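Long-range contacts in platelet aggregation factor Sm-hPAF (Streptococcus mitis, PDB 4GWJ), which is a lectin-bearing toxin that probably forms pores in cholesterol-containing host membranes, its fucose-binding domain being the part described here: residues S22-G27 against H48-D53; S85-V90 against D105-K110. The protein carries 2 engineered substitutions. All coordinates share one frame; numbering follows the deposited sequence.

How the contacts relate
Contact 1 and contact 2 illustrate how a beta-sandwich lectin domain divides its labour between loops and sheet. Contact 1, S22-G27 against H48-D53, joins two parts of the long connection between strands 17-20 and 56-61; it lies near the surface beside bound sugars and is held mainly by polar bonds. Contact 2, S85-V90 against D105-K110, sits where strand 87-92 begins and strand 98-104 has just ended, and its chemistry is mixed: a backbone bond, a water bridge on the more exposed side, and a buried phenylalanine-leucine touch inward. Their centres lie about 18 Å apart and they do not touch, their nearest atoms being about 10 Å apart, though both belong to one F5/8 type C domain.

Contact 1 of 2, residues S22-G27 against H48-D53; sequences STAHGG and HTNFED. Engineered in segment 22-27: H25 (natural residue Tyr). With NAG (2-acetamido-2-deoxy-beta-D-glucopyranose), chain B; FUC (alpha-L-fucopyranose), chain C.
The rings of H25 and H48 meet edge to face: ND1 of H25, an engineered residue that is tyrosine in the natural sequence, comes over one face of the H48 imidazole near its rim, with the planes 62° apart. H48 reaches this position with CG anti to its backbone N (chi1 -157°), and its own ND1 donates to T49 O almost exactly in the ring plane, which fixes the rotation of the ring. That leaves H48 NE2 at the ring edge, where it forms a nearly straight hydrogen bond of 2.6 Å with O4 of the fucose. The same sugar lays its C6 over a face of H25, 3.9 Å from CG, while the edge of the F51 ring approaches fucose O3.

At the other end S22 OG is gripped twice. N50 N donates to S22 OG at 2.8 Å, and S22 OG donates to E52 OE2 at 2.6 Å, meeting the carboxylate from above its plane; S21 OG is a second partner of that oxygen. The backbones are tied by A24 N to H48 O and, across the type I' turn from A24 to G27, by H48 N to G27 O, both at 3.0 Å. R83 and R75 also bond the fucose, completing a loop-built fucose site as in F-type lectins.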
loop_
_atom_site.group_PDB
_atom_site.type_symbol
_atom_site.label_atom_id
_atom_site.label_comp_id
_atom_site.label_asym_id
_atom_site.label_seq_id
_atom_site.Cartn_x
_atom_site.Cartn_y
_atom_site.Cartn_z
ATOM N N SER A 22 5.426 4.411 11.368
ATOM C CA SER A 22 5.334 4.112 12.796
ATOM C C SER A 22 4.352 2.948 12.905
ATOM O O SER A 22 3.585 2.662 11.916
ATOM C CB SER A 22 4.840 5.302 13.635
ATOM O OG SER A 22 3.511 5.774 13.153
ATOM N N THR A 23 4.214 2.355 14.096
ATOM C CA THR A 23 3.312 1.271 14.291
ATOM C C THR A 23 2.465 1.506 15.467
ATOM O O THR A 23 3.057 1.841 16.545
ATOM C CB THR A 23 4.076 -0.146 14.388
ATOM O OG1 THR A 23 4.860 -0.314 13.185
ATOM C CG2 THR A 23 3.084 -1.278 14.616
ATOM N N ALA A 24 1.156 1.342 15.434
ATOM C CA ALA A 24 0.253 1.522 16.551
ATOM C C ALA A 24 -0.734 0.356 16.598
ATOM O O ALA A 24 -0.935 -0.345 15.544
ATOM C CB ALA A 24 -0.535 2.829 16.478
ATOM N N HIS A 25 -1.328 0.082 17.764
ATOM C CA HIS A 25 -2.322 -0.938 17.906
ATOM C C HIS A 25 -1.874 -2.287 17.362
ATOM O O HIS A 25 -2.718 -3.116 16.938
ATOM C CB HIS A 25 -3.635 -0.485 17.155
ATOM C CG HIS A 25 -4.303 0.642 17.866
ATOM N ND1 HIS A 25 -4.474 1.906 17.359
ATOM C CD2 HIS A 25 -4.725 0.671 19.136
ATOM C CE1 HIS A 25 -5.033 2.681 18.342
ATOM N NE2 HIS A 25 -5.261 1.892 19.375
ATOM N N GLY A 26 -0.579 -2.608 17.411
ATOM C CA GLY A 26 -0.070 -3.884 16.944
ATOM C C GLY A 26 -0.122 -4.065 15.398
ATOM O O GLY A 26 0.098 -5.179 14.956
ATOM N N GLY A 27 -0.387 -2.983 14.672
ATOM C CA GLY A 27 -0.682 -3.192 13.205
ATOM C C GLY A 27 0.557 -3.226 12.313
ATOM O O GLY A 27 0.855 -2.337 11.475
ATOM N N HIS A 48 -1.416 -0.564 10.834
ATOM C CA HIS A 48 -1.822 0.709 11.460
ATOM C C HIS A 48 -0.649 1.465 11.940
ATOM O O HIS A 48 0.227 0.873 12.639
ATOM C CB HIS A 48 -2.692 0.295 12.701
ATOM C CG HIS A 48 -3.674 1.349 13.197
ATOM N ND1 HIS A 48 -3.348 2.655 13.419
ATOM C CD2 HIS A 48 -5.034 1.175 13.502
ATOM C CE1 HIS A 48 -4.482 3.288 13.842
ATOM N NE2 HIS A 48 -5.510 2.409 13.889
ATOM N N THR A 49 -0.525 2.689 11.481
ATOM C CA THR A 49 0.584 3.544 11.957
ATOM C C THR A 49 -0.021 4.410 13.136
ATOM O O THR A 49 -1.202 4.378 13.481
ATOM C CB THR A 49 1.084 4.550 10.893
ATOM O OG1 THR A 49 0.026 5.486 10.555
ATOM C CG2 THR A 49 1.468 3.838 9.541
ATOM N N ASN A 50 0.868 5.232 13.754
ATOM C CA ASN A 50 0.356 6.195 14.680
ATOM C C ASN A 50 -0.506 7.235 13.905
ATOM O O ASN A 50 -0.442 7.352 12.668
ATOM C CB ASN A 50 1.520 6.979 15.191
ATOM C CG ASN A 50 2.375 6.113 16.158
ATOM O OD1 ASN A 50 1.892 5.164 16.712
ATOM N ND2 ASN A 50 3.581 6.576 16.407
ATOM N N PHE A 51 -1.322 7.954 14.657
ATOM C CA PHE A 51 -1.921 9.212 14.117
ATOM C C PHE A 51 -0.750 10.171 13.984
ATOM O O PHE A 51 -0.026 10.519 15.005
ATOM C CB PHE A 51 -2.934 9.783 15.080
ATOM C CG PHE A 51 -4.236 9.105 15.158
ATOM C CD1 PHE A 51 -5.420 9.782 14.619
ATOM C CD2 PHE A 51 -4.398 7.842 15.724
ATOM C CE1 PHE A 51 -6.615 9.087 14.709
ATOM C CE2 PHE A 51 -5.600 7.158 15.707
ATOM C CZ PHE A 51 -6.730 7.804 15.222
ATOM N N GLU A 52 -0.393 10.566 12.778
ATOM C CA GLU A 52 0.782 11.393 12.510
ATOM C C GLU A 52 0.614 12.087 11.151
ATOM O O GLU A 52 -0.374 11.799 10.438
ATOM C CB GLU A 52 2.072 10.613 12.517
ATOM C CG GLU A 52 2.136 9.544 11.366
ATOM C CD GLU A 52 3.409 8.684 11.483
ATOM O OE1 GLU A 52 4.470 9.160 11.923
ATOM O OE2 GLU A 52 3.331 7.497 11.217
ATOM N N ASP A 53 1.450 13.060 10.907
ATOM C CA ASP A 53 1.429 13.704 9.598
ATOM C C ASP A 53 2.170 12.861 8.597
ATOM O O ASP A 53 3.286 12.340 8.795
ATOM C CB ASP A 53 2.145 15.053 9.690
ATOM C CG ASP A 53 1.375 16.044 10.655
ATOM O OD1 ASP A 53 0.227 15.808 11.111
ATOM O OD2 ASP A 53 2.030 17.067 10.976
HETATM C C1 NAG B . -7.806 0.253 21.903
HETATM C C2 NAG B . -8.777 0.694 20.790
HETATM C C3 NAG B . -9.482 -0.487 20.132
HETATM C C4 NAG B . -8.797 -1.854 20.148
HETATM C C5 NAG B . -7.944 -2.106 21.394
HETATM C C6 NAG B . -7.286 -3.454 21.478
HETATM C C7 NAG B . -9.348 3.084 20.235
HETATM C C8 NAG B . -10.394 4.181 20.210
HETATM N N2 NAG B . -9.574 1.902 20.995
HETATM O O1 NAG B . -6.963 1.242 22.347
HETATM O O3 NAG B . -10.275 -0.275 18.952
HETATM O O4 NAG B . -9.746 -2.857 20.020
HETATM O O5 NAG B . -7.155 -0.972 21.618
HETATM O O6 NAG B . -6.417 -3.602 20.381
HETATM O O7 NAG B . -8.324 3.109 19.535
HETATM C C1 FUC C . -11.060 1.755 15.957
HETATM C C2 FUC C . -10.702 3.234 15.718
HETATM C C3 FUC C . -9.359 3.648 16.293
HETATM C C4 FUC C . -8.331 2.571 15.977
HETATM C C5 FUC C . -8.741 1.180 16.425
HETATM C C6 FUC C . -7.834 -0.021 16.250
HETATM O O2 FUC C . -11.851 4.041 15.933
HETATM O O3 FUC C . -8.971 4.918 16.019
HETATM O O4 FUC C . -8.036 2.716 14.584
HETATM O O5 FUC C . -9.988 0.830 15.675
#

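Contact 2 of 2, residues S85-V90 against D105-K110; sequences SNFDVV and DSLNGK
The backbones of S85-N86 and D105-S106 lie side by side, joined by one hydrogen bond from N86 N to D105 O (2.9 Å, 161° at the hydrogen), with the donor lying above the carbonyl plane. The same carbonyl oxygen, D105 O, also sits 3.3 Å from S85 CA, so the main chain of D105 is packed against two successive residues.

On the outer side, the side chains of N86 and D105 do not touch directly. A water spans them, giving one hydrogen to N86 OD1 at 2.9 Å and the other to D105 OD1 at 2.6 Å. That carboxylate oxygen is bonded to H103 NE2 as well, so it has two partners that would favour a fixed orientation. N86 and F87 both face F104, which makes this a G1 beta bulge at the edge where strands 87-92 and 98-104 pair in the five-stranded sheet of the beta-sandwich.

Inward, F87 offers the rim of its ring to L107: F87 CZ lies 3.6 Å from L107 CD1, the methyl being near the ring plane, and the two side chains cross at about a right angle. With CG held between the backbone N and the carbonyl carbon (chi1 61°), the phenyl group extends into the interior, where L72 of strand 64-74 and V127 and L129 of strand 124-129 also pack on it. From L107 to K110 the chain reverses in a type I' turn, and L107 O accepts from both K110 N and K110 NZ, which approach from opposite faces of the carbonyl plane.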
loop_
_atom_site.group_PDB
_atom_site.type_symbol
_atom_site.label_atom_id
_atom_site.label_comp_id
_atom_site.label_asym_id
_atom_site.label_seq_id
_atom_site.Cartn_x
_atom_site.Cartn_y
_atom_site.Cartn_z
ATOM N N SER A 85 -7.436 8.398 2.208
ATOM C CA SER A 85 -7.953 9.460 1.286
ATOM C C SER A 85 -6.795 10.446 1.198
ATOM O O SER A 85 -5.900 10.561 2.091
ATOM C CB SER A 85 -9.214 10.078 1.851
ATOM O OG SER A 85 -8.828 10.763 2.996
ATOM N N ASN A 86 -6.763 11.207 0.093
ATOM C CA ASN A 86 -5.701 12.186 -0.165
ATOM C C ASN A 86 -4.287 11.594 0.018
ATOM O O ASN A 86 -3.549 11.998 0.916
ATOM C CB ASN A 86 -5.888 13.431 0.723
ATOM C CG ASN A 86 -4.986 14.628 0.333
ATOM O OD1 ASN A 86 -4.367 14.727 -0.711
ATOM N ND2 ASN A 86 -4.912 15.556 1.241
ATOM N N PHE A 87 -3.995 10.654 -0.858
ATOM C CA PHE A 87 -2.691 9.954 -0.741
ATOM C C PHE A 87 -2.101 9.733 -2.108
ATOM O O PHE A 87 -2.755 9.775 -3.182
ATOM C CB PHE A 87 -2.934 8.579 -0.084
ATOM C CG PHE A 87 -3.849 7.648 -0.863
ATOM C CD1 PHE A 87 -5.248 7.693 -0.676
ATOM C CD2 PHE A 87 -3.314 6.708 -1.764
ATOM C CE1 PHE A 87 -6.087 6.823 -1.391
ATOM C CE2 PHE A 87 -4.133 5.835 -2.425
ATOM C CZ PHE A 87 -5.522 5.870 -2.256
ATOM N N ASP A 88 -0.831 9.414 -2.063
ATOM C CA ASP A 88 -0.056 9.070 -3.286
ATOM C C ASP A 88 0.315 7.612 -3.264
ATOM O O ASP A 88 0.599 7.020 -2.161
ATOM C CB ASP A 88 1.254 9.868 -3.379
ATOM C CG ASP A 88 1.073 11.360 -3.700
ATOM O OD1 ASP A 88 2.055 12.086 -3.485
ATOM O OD2 ASP A 88 0.000 11.715 -4.141
ATOM N N VAL A 89 0.367 6.986 -4.415
ATOM C CA VAL A 89 1.035 5.633 -4.620
ATOM C C VAL A 89 2.295 5.937 -5.406
ATOM O O VAL A 89 2.268 6.512 -6.535
ATOM C CB VAL A 89 0.119 4.612 -5.275
ATOM C CG1 VAL A 89 0.866 3.282 -5.477
ATOM C CG2 VAL A 89 -1.177 4.483 -4.500
ATOM N N VAL A 90 3.446 5.535 -4.859
ATOM C CA VAL A 90 4.705 5.934 -5.452
ATOM C C VAL A 90 5.545 4.713 -5.736
ATOM O O VAL A 90 5.535 3.672 -5.029
ATOM C CB VAL A 90 5.535 6.734 -4.389
ATOM C CG1 VAL A 90 6.735 7.362 -5.092
ATOM C CG2 VAL A 90 4.649 7.804 -3.771
ATOM N N ASP A 105 -7.781 11.093 -4.532
ATOM C CA ASP A 105 -8.520 11.765 -3.478
ATOM C C ASP A 105 -9.244 10.811 -2.576
ATOM O O ASP A 105 -9.212 11.039 -1.365
ATOM C CB ASP A 105 -9.542 12.754 -4.139
ATOM C CG ASP A 105 -8.836 14.060 -4.646
ATOM O OD1 ASP A 105 -7.794 14.530 -4.073
ATOM O OD2 ASP A 105 -9.368 14.629 -5.633
ATOM N N SER A 106 -9.803 9.729 -3.072
ATOM C CA SER A 106 -10.468 8.760 -2.199
ATOM C C SER A 106 -10.688 7.468 -2.977
ATOM O O SER A 106 -10.325 7.377 -4.148
ATOM C CB SER A 106 -11.804 9.333 -1.696
ATOM O OG SER A 106 -12.699 9.203 -2.773
ATOM N N LEU A 107 -11.210 6.441 -2.314
ATOM C CA LEU A 107 -11.510 5.236 -2.965
ATOM C C LEU A 107 -13.045 5.202 -3.265
ATOM O O LEU A 107 -13.526 4.236 -3.917
ATOM C CB LEU A 107 -11.253 4.103 -1.973
ATOM C CG LEU A 107 -9.911 3.411 -2.175
ATOM C CD1 LEU A 107 -8.784 4.339 -1.842
ATOM C CD2 LEU A 107 -9.859 2.108 -1.360
ATOM N N ASN A 108 -13.763 6.177 -2.659
ATOM C CA ASN A 108 -15.225 6.430 -2.896
ATOM C C ASN A 108 -16.101 5.357 -2.294
ATOM O O ASN A 108 -17.048 4.860 -2.925
ATOM C CB ASN A 108 -15.495 6.539 -4.396
ATOM C CG ASN A 108 -15.589 7.981 -4.850
ATOM O OD1 ASN A 108 -16.301 8.806 -4.229
ATOM N ND2 ASN A 108 -14.848 8.314 -5.902
ATOM N N GLY A 109 -15.746 4.950 -1.092
ATOM C CA GLY A 109 -16.400 3.813 -0.512
ATOM C C GLY A 109 -16.091 2.437 -1.075
ATOM O O GLY A 109 -16.537 1.456 -0.461
ATOM N N LYS A 110 -15.336 2.343 -2.190
ATOM C CA LYS A 110 -14.997 1.025 -2.722
ATOM C C LYS A 110 -13.979 0.364 -1.746
ATOM O O LYS A 110 -13.168 1.062 -1.129
ATOM C CB LYS A 110 -14.366 1.036 -4.136
ATOM C CG LYS A 110 -15.268 1.540 -5.287
ATOM C CD LYS A 110 -14.490 2.468 -6.296
ATOM C CE LYS A 110 -12.965 2.212 -6.580
ATOM N NZ LYS A 110 -11.910 3.013 -5.840
HETATM O O HOH W 1 -5.837 15.810 -2.952
#